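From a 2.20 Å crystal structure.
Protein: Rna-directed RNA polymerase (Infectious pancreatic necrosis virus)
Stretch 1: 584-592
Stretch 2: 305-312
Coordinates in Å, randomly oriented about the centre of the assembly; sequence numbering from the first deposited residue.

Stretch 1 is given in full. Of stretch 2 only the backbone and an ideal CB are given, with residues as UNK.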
ATOM      1  N   ILE B 584      -8.197  -4.770 -21.035  1.00 34.49           N
ATOM      2  CA  ILE B 584      -9.523  -5.258 -21.439  1.00 34.35           C
ATOM      3  C   ILE B 584     -10.540  -5.082 -20.294  1.00 38.35           C
ATOM      4  O   ILE B 584     -11.613  -4.540 -20.545  1.00 39.29           O
ATOM      5  CB  ILE B 584      -9.441  -6.718 -21.943  1.00 36.84           C
ATOM      6  CG1 ILE B 584      -8.547  -6.846 -23.207  1.00 36.46           C
ATOM      7  CG2 ILE B 584     -10.819  -7.377 -22.157  1.00 39.08           C
ATOM      8  CD1 ILE B 584      -9.033  -6.181 -24.554  1.00 39.30           C
ATOM      9  N   ALA B 585     -10.194  -5.473 -19.057  1.00 34.45           N
ATOM     10  CA  ALA B 585     -11.109  -5.335 -17.913  1.00 35.64           C
ATOM     11  C   ALA B 585     -11.514  -3.872 -17.706  1.00 38.73           C
ATOM     12  O   ALA B 585     -12.690  -3.582 -17.500  1.00 37.66           O
ATOM     13  CB  ALA B 585     -10.466  -5.892 -16.643  1.00 35.77           C
ATOM     14  N   SER B 586     -10.546  -2.965 -17.812  1.00 36.41           N
ATOM     15  CA  SER B 586     -10.746  -1.518 -17.649  1.00 37.75           C
ATOM     16  C   SER B 586     -11.587  -0.922 -18.812  1.00 41.16           C
ATOM     17  O   SER B 586     -12.444  -0.065 -18.563  1.00 41.56           O
ATOM     18  CB  SER B 586      -9.404  -0.812 -17.515  1.00 42.40           C
ATOM     19  OG  SER B 586      -9.608   0.539 -17.150  1.00 57.77           O
ATOM     20  N   ALA B 587     -11.407  -1.431 -20.050  1.00 36.01           N
ATOM     21  CA  ALA B 587     -12.211  -1.029 -21.213  1.00 36.50           C
ATOM     22  C   ALA B 587     -13.649  -1.517 -21.071  1.00 43.97           C
ATOM     23  O   ALA B 587     -14.575  -0.784 -21.421  1.00 47.33           O
ATOM     24  CB  ALA B 587     -11.608  -1.582 -22.506  1.00 36.62           C
ATOM     25  N   ALA B 588     -13.842  -2.750 -20.565  1.00 39.28           N
ATOM     26  CA  ALA B 588     -15.166  -3.355 -20.376  1.00 39.15           C
ATOM     27  C   ALA B 588     -15.933  -2.681 -19.218  1.00 42.14           C
ATOM     28  O   ALA B 588     -17.114  -2.365 -19.374  1.00 42.82           O
ATOM     29  CB  ALA B 588     -15.029  -4.852 -20.115  1.00 39.08           C
ATOM     30  N   TYR B 589     -15.261  -2.473 -18.069  1.00 35.47           N
ATOM     31  CA  TYR B 589     -15.856  -1.877 -16.882  1.00 34.97           C
ATOM     32  C   TYR B 589     -15.070  -0.657 -16.405  1.00 41.74           C
ATOM     33  O   TYR B 589     -14.301  -0.769 -15.449  1.00 39.62           O
ATOM     34  CB  TYR B 589     -15.972  -2.913 -15.756  1.00 34.45           C
ATOM     35  CG  TYR B 589     -17.138  -3.846 -15.975  1.00 35.29           C
ATOM     36  CD1 TYR B 589     -18.421  -3.493 -15.580  1.00 37.42           C
ATOM     37  CD2 TYR B 589     -16.965  -5.068 -16.622  1.00 34.52           C
ATOM     38  CE1 TYR B 589     -19.507  -4.335 -15.819  1.00 39.48           C
ATOM     39  CE2 TYR B 589     -18.040  -5.906 -16.876  1.00 36.24           C
ATOM     40  CZ  TYR B 589     -19.312  -5.535 -16.477  1.00 43.79           C
ATOM     41  OH  TYR B 589     -20.375  -6.366 -16.741  1.00 48.00           O
ATOM     42  N   PRO B 590     -15.274   0.528 -17.031  1.00 42.28           N
ATOM     43  CA  PRO B 590     -14.540   1.725 -16.565  1.00 42.28           C
ATOM     44  C   PRO B 590     -15.006   2.168 -15.189  1.00 49.86           C
ATOM     45  O   PRO B 590     -16.183   1.991 -14.850  1.00 50.38           O
ATOM     46  CB  PRO B 590     -14.865   2.794 -17.620  1.00 44.52           C
ATOM     47  CG  PRO B 590     -16.121   2.327 -18.292  1.00 49.61           C
ATOM     48  CD  PRO B 590     -16.158   0.830 -18.183  1.00 44.74           C
ATOM     49  N   LYS B 591     -14.074   2.689 -14.370  1.00 48.49           N
ATOM     50  CA  LYS B 591     -14.436   3.293 -13.084  1.00 49.46           C
ATOM     51  C   LYS B 591     -14.969   4.669 -13.439  1.00 57.96           C
ATOM     52  O   LYS B 591     -14.402   5.327 -14.331  1.00 59.31           O
ATOM     53  CB  LYS B 591     -13.239   3.405 -12.113  1.00 49.87           C
ATOM     54  CG  LYS B 591     -12.646   2.096 -11.651  1.00 59.31           C
ATOM     55  CD  LYS B 591     -11.565   2.322 -10.614  1.00 68.10           C
ATOM     56  CE  LYS B 591     -10.894   1.020 -10.226  1.00 86.28           C
ATOM     57  NZ  LYS B 591     -10.052   1.154  -9.006  1.00 98.72           N
ATOM     58  N   GLY B 592     -16.049   5.087 -12.793  1.00 55.94           N
ATOM     59  CA  GLY B 592     -16.599   6.418 -13.014  1.00 57.51           C
ATOM     60  C   GLY B 592     -15.930   7.431 -12.104  1.00 65.19           C
ATOM     61  O   GLY B 592     -14.901   7.133 -11.485  1.00 63.54           O
ATOM     62  N   UNK B 305     -13.941  -3.501  -1.018  1.00 44.65           N
ATOM     63  CA  UNK B 305     -13.147  -2.839  -2.061  1.00 43.27           C
ATOM     64  C   UNK B 305     -13.846  -2.892  -3.438  1.00 46.98           C
ATOM     65  O   UNK B 305     -14.305  -3.962  -3.854  1.00 44.28           O
ATOM     66  CB  UNK B 305     -11.766  -3.491  -2.153  1.00 43.27           C
ATOM     67  N   UNK B 306     -13.903  -1.742  -4.117  1.00 44.95           N
ATOM     68  CA  UNK B 306     -14.447  -1.625  -5.470  1.00 45.40           C
ATOM     69  C   UNK B 306     -13.458  -2.221  -6.451  1.00 50.15           C
ATOM     70  O   UNK B 306     -12.308  -1.792  -6.505  1.00 50.63           O
ATOM     71  CB  UNK B 306     -14.749  -0.168  -5.824  1.00 45.40           C
ATOM     72  N   UNK B 307     -13.858  -3.275  -7.158  1.00 47.49           N
ATOM     73  CA  UNK B 307     -12.991  -3.979  -8.108  1.00 45.77           C
ATOM     74  C   UNK B 307     -13.780  -4.628  -9.221  1.00 45.45           C
ATOM     75  O   UNK B 307     -15.004  -4.712  -9.142  1.00 45.57           O
ATOM     76  CB  UNK B 307     -12.159  -5.040  -7.385  1.00 45.77           C
ATOM     77  N   UNK B 308     -13.072  -5.132 -10.235  1.00 38.76           N
ATOM     78  CA  UNK B 308     -13.677  -5.846 -11.339  1.00 38.21           C
ATOM     79  C   UNK B 308     -13.639  -7.319 -10.940  1.00 44.21           C
ATOM     80  O   UNK B 308     -12.652  -8.032 -11.154  1.00 44.51           O
ATOM     81  CB  UNK B 308     -12.957  -5.582 -12.663  1.00 38.21           C
ATOM     82  N   UNK B 309     -14.710  -7.729 -10.229  1.00 39.65           N
ATOM     83  CA  UNK B 309     -14.916  -9.079  -9.731  1.00 37.54           C
ATOM     84  C   UNK B 309     -15.511  -9.983 -10.786  1.00 40.62           C
ATOM     85  O   UNK B 309     -16.166  -9.510 -11.711  1.00 41.22           O
ATOM     86  CB  UNK B 309     -15.819  -9.057  -8.496  1.00 37.54           C
ATOM     87  N   UNK B 310     -15.311 -11.293 -10.631  1.00 38.44           N
ATOM     88  CA  UNK B 310     -15.916 -12.316 -11.490  1.00 39.81           C
ATOM     89  C   UNK B 310     -17.368 -12.445 -11.028  1.00 46.58           C
ATOM     90  O   UNK B 310     -17.595 -12.612  -9.829  1.00 48.40           O
ATOM     91  CB  UNK B 310     -15.172 -13.650 -11.412  1.00 39.81           C
ATOM     92  N   UNK B 311     -18.348 -12.317 -11.958  1.00 43.79           N
ATOM     93  CA  UNK B 311     -19.786 -12.440 -11.650  1.00 44.81           C
ATOM     94  C   UNK B 311     -20.108 -13.763 -10.945  1.00 51.07           C
ATOM     95  O   UNK B 311     -20.801 -13.766  -9.941  1.00 49.29           O
ATOM     96  CB  UNK B 311     -20.611 -12.328 -12.934  1.00 44.81           C
ATOM     97  N   UNK B 312     -19.560 -14.881 -11.452  1.00 52.23           N
ATOM     98  CA  UNK B 312     -19.771 -16.226 -10.907  1.00 54.08           C
ATOM     99  C   UNK B 312     -19.283 -16.312  -9.426  1.00 56.14           C
ATOM    100  O   UNK B 312     -19.873 -17.065  -8.655  1.00 57.57           O
ATOM    101  CB  UNK B 312     -19.039 -17.256 -11.770  1.00 54.08           C
TER

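Position 305 lies out of reach of stretch 1, and nothing of that stretch comes within 5.5 Å of its ideal CB. Stretch 1 sets no demand here, and almost any residue would suit. The deposited residue is K305. Its NZ forms a salt bridge 2.9 Å long to OE2 of the residue at 307.

Position 306 turns its CA-to-CB direction toward stretch 1, but the ideal CB has nothing of that stretch within 5.5 Å. The angles of -74/118 are open to any residue type. A small residue would fit, and a longer one could extend toward the K591 chain. The deposited residue is G306, which has no side chain. Its O lies 4.5 Å from K591 NZ, a loose approach.

Position 307 points away from stretch 1. A polar or charged side chain would suit, among others. The deposited residue is E307, whose carboxylate takes the salt bridge from K305.

Position 308 faces stretch 1 and comes close to it. Its ideal CB points toward it, 4.7 Å from A585 CB and 5.1 Å from Y589 CB. A bulky side chain must therefore pass beside these two residues. Y589 is the first residue to leave helical angles after the helix, and its O points into the space ahead as an acceptor. A long donor, such as lysine, arginine or glutamine, would suit; a medium aliphatic chain could pack against the CB atoms but would leave Y589 O without this partner. The deposited residue is R308. Its CD packs 3.7 Å from Y589 CB and 4.1 Å from A585 CB. NH1 then donates to Y589 O at 2.5 Å, a short hydrogen bond with an angle of 153°. The acceptor lies at the edge of the guanidinium, near its plane, where the N-H bonds point. S586 CA covers one face, 3.8 Å from NH1. K591 CE lies 3.6 Å from R308 NH2.

Position 309 is out of reach of stretch 1, which leaves its choice open. The deposited residue is Y309. Its OH donates to K305 O at 2.6 Å, tying the strand to the preceding loop.

Position 310 is also out of reach, and many residues would fit. It is T310.

Position 311 starts sideways, so only a long side chain could approach Y589 OH. Glutamine, glutamate, lysine or arginine would suit. The deposited residue is Q311, whose NE2 ends 3.9 Å from Y589 OH.

Position 312 is out of reach, and many residues would fit. It is V312.

Stretch 2 (305-312) KGERYTQV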
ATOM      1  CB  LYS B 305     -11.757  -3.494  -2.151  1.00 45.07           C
ATOM      2  CG  LYS B 305     -10.734  -2.697  -2.927  1.00 46.46           C
ATOM      3  CD  LYS B 305      -9.349  -3.318  -2.799  1.00 51.74           C
ATOM      4  CE  LYS B 305      -8.273  -2.399  -3.341  1.00 58.97           C
ATOM      5  NZ  LYS B 305      -8.263  -2.382  -4.825  1.00 73.27           N
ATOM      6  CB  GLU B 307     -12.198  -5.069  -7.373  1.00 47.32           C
ATOM      7  CG  GLU B 307     -10.793  -4.620  -7.075  1.00 59.78           C
ATOM      8  CD  GLU B 307     -10.029  -5.489  -6.112  1.00 75.38           C
ATOM      9  OE1 GLU B 307     -10.475  -6.627  -5.838  1.00 65.86           O
ATOM     10  OE2 GLU B 307      -8.958  -5.033  -5.654  1.00 77.10           O
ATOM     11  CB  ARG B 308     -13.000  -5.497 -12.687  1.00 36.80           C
ATOM     12  CG  ARG B 308     -13.397  -4.069 -13.122  1.00 45.02           C
ATOM     13  CD  ARG B 308     -12.592  -3.377 -14.210  1.00 44.20           C
ATOM     14  NE  ARG B 308     -11.438  -2.682 -13.668  1.00 49.19           N
ATOM     15  CZ  ARG B 308     -11.224  -1.372 -13.686  1.00 49.75           C
ATOM     16  NH1 ARG B 308     -12.095  -0.556 -14.253  1.00 45.20           N
ATOM     17  NH2 ARG B 308     -10.138  -0.870 -13.141  1.00 48.59           N
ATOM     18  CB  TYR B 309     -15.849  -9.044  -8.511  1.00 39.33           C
ATOM     19  CG  TYR B 309     -15.252  -8.341  -7.314  1.00 39.27           C
ATOM     20  CD1 TYR B 309     -14.204  -8.911  -6.602  1.00 39.69           C
ATOM     21  CD2 TYR B 309     -15.750  -7.119  -6.879  1.00 40.39           C
ATOM     22  CE1 TYR B 309     -13.639  -8.267  -5.505  1.00 38.42           C
ATOM     23  CE2 TYR B 309     -15.202  -6.468  -5.774  1.00 39.97           C
ATOM     24  CZ  TYR B 309     -14.154  -7.055  -5.082  1.00 43.95           C
ATOM     25  OH  TYR B 309     -13.592  -6.448  -3.987  1.00 41.35           O
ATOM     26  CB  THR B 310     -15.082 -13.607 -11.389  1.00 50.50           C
ATOM     27  OG1 THR B 310     -13.895 -13.409 -12.151  1.00 55.87           O
ATOM     28  CG2 THR B 310     -15.771 -14.807 -11.924  1.00 55.34           C
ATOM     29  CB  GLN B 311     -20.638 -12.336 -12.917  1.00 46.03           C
ATOM     30  CG  GLN B 311     -20.706 -10.930 -13.507  1.00 41.08           C
ATOM     31  CD  GLN B 311     -21.439 -10.941 -14.814  1.00 48.44           C
ATOM     32  OE1 GLN B 311     -22.279 -11.791 -15.077  1.00 53.93           O
ATOM     33  NE2 GLN B 311     -21.146  -9.996 -15.668  1.00 41.01           N
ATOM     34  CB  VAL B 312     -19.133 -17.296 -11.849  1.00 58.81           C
ATOM     35  CG1 VAL B 312     -18.684 -18.547 -11.107  1.00 59.31           C
ATOM     36  CG2 VAL B 312     -20.113 -17.673 -12.961  1.00 60.10           C
TER
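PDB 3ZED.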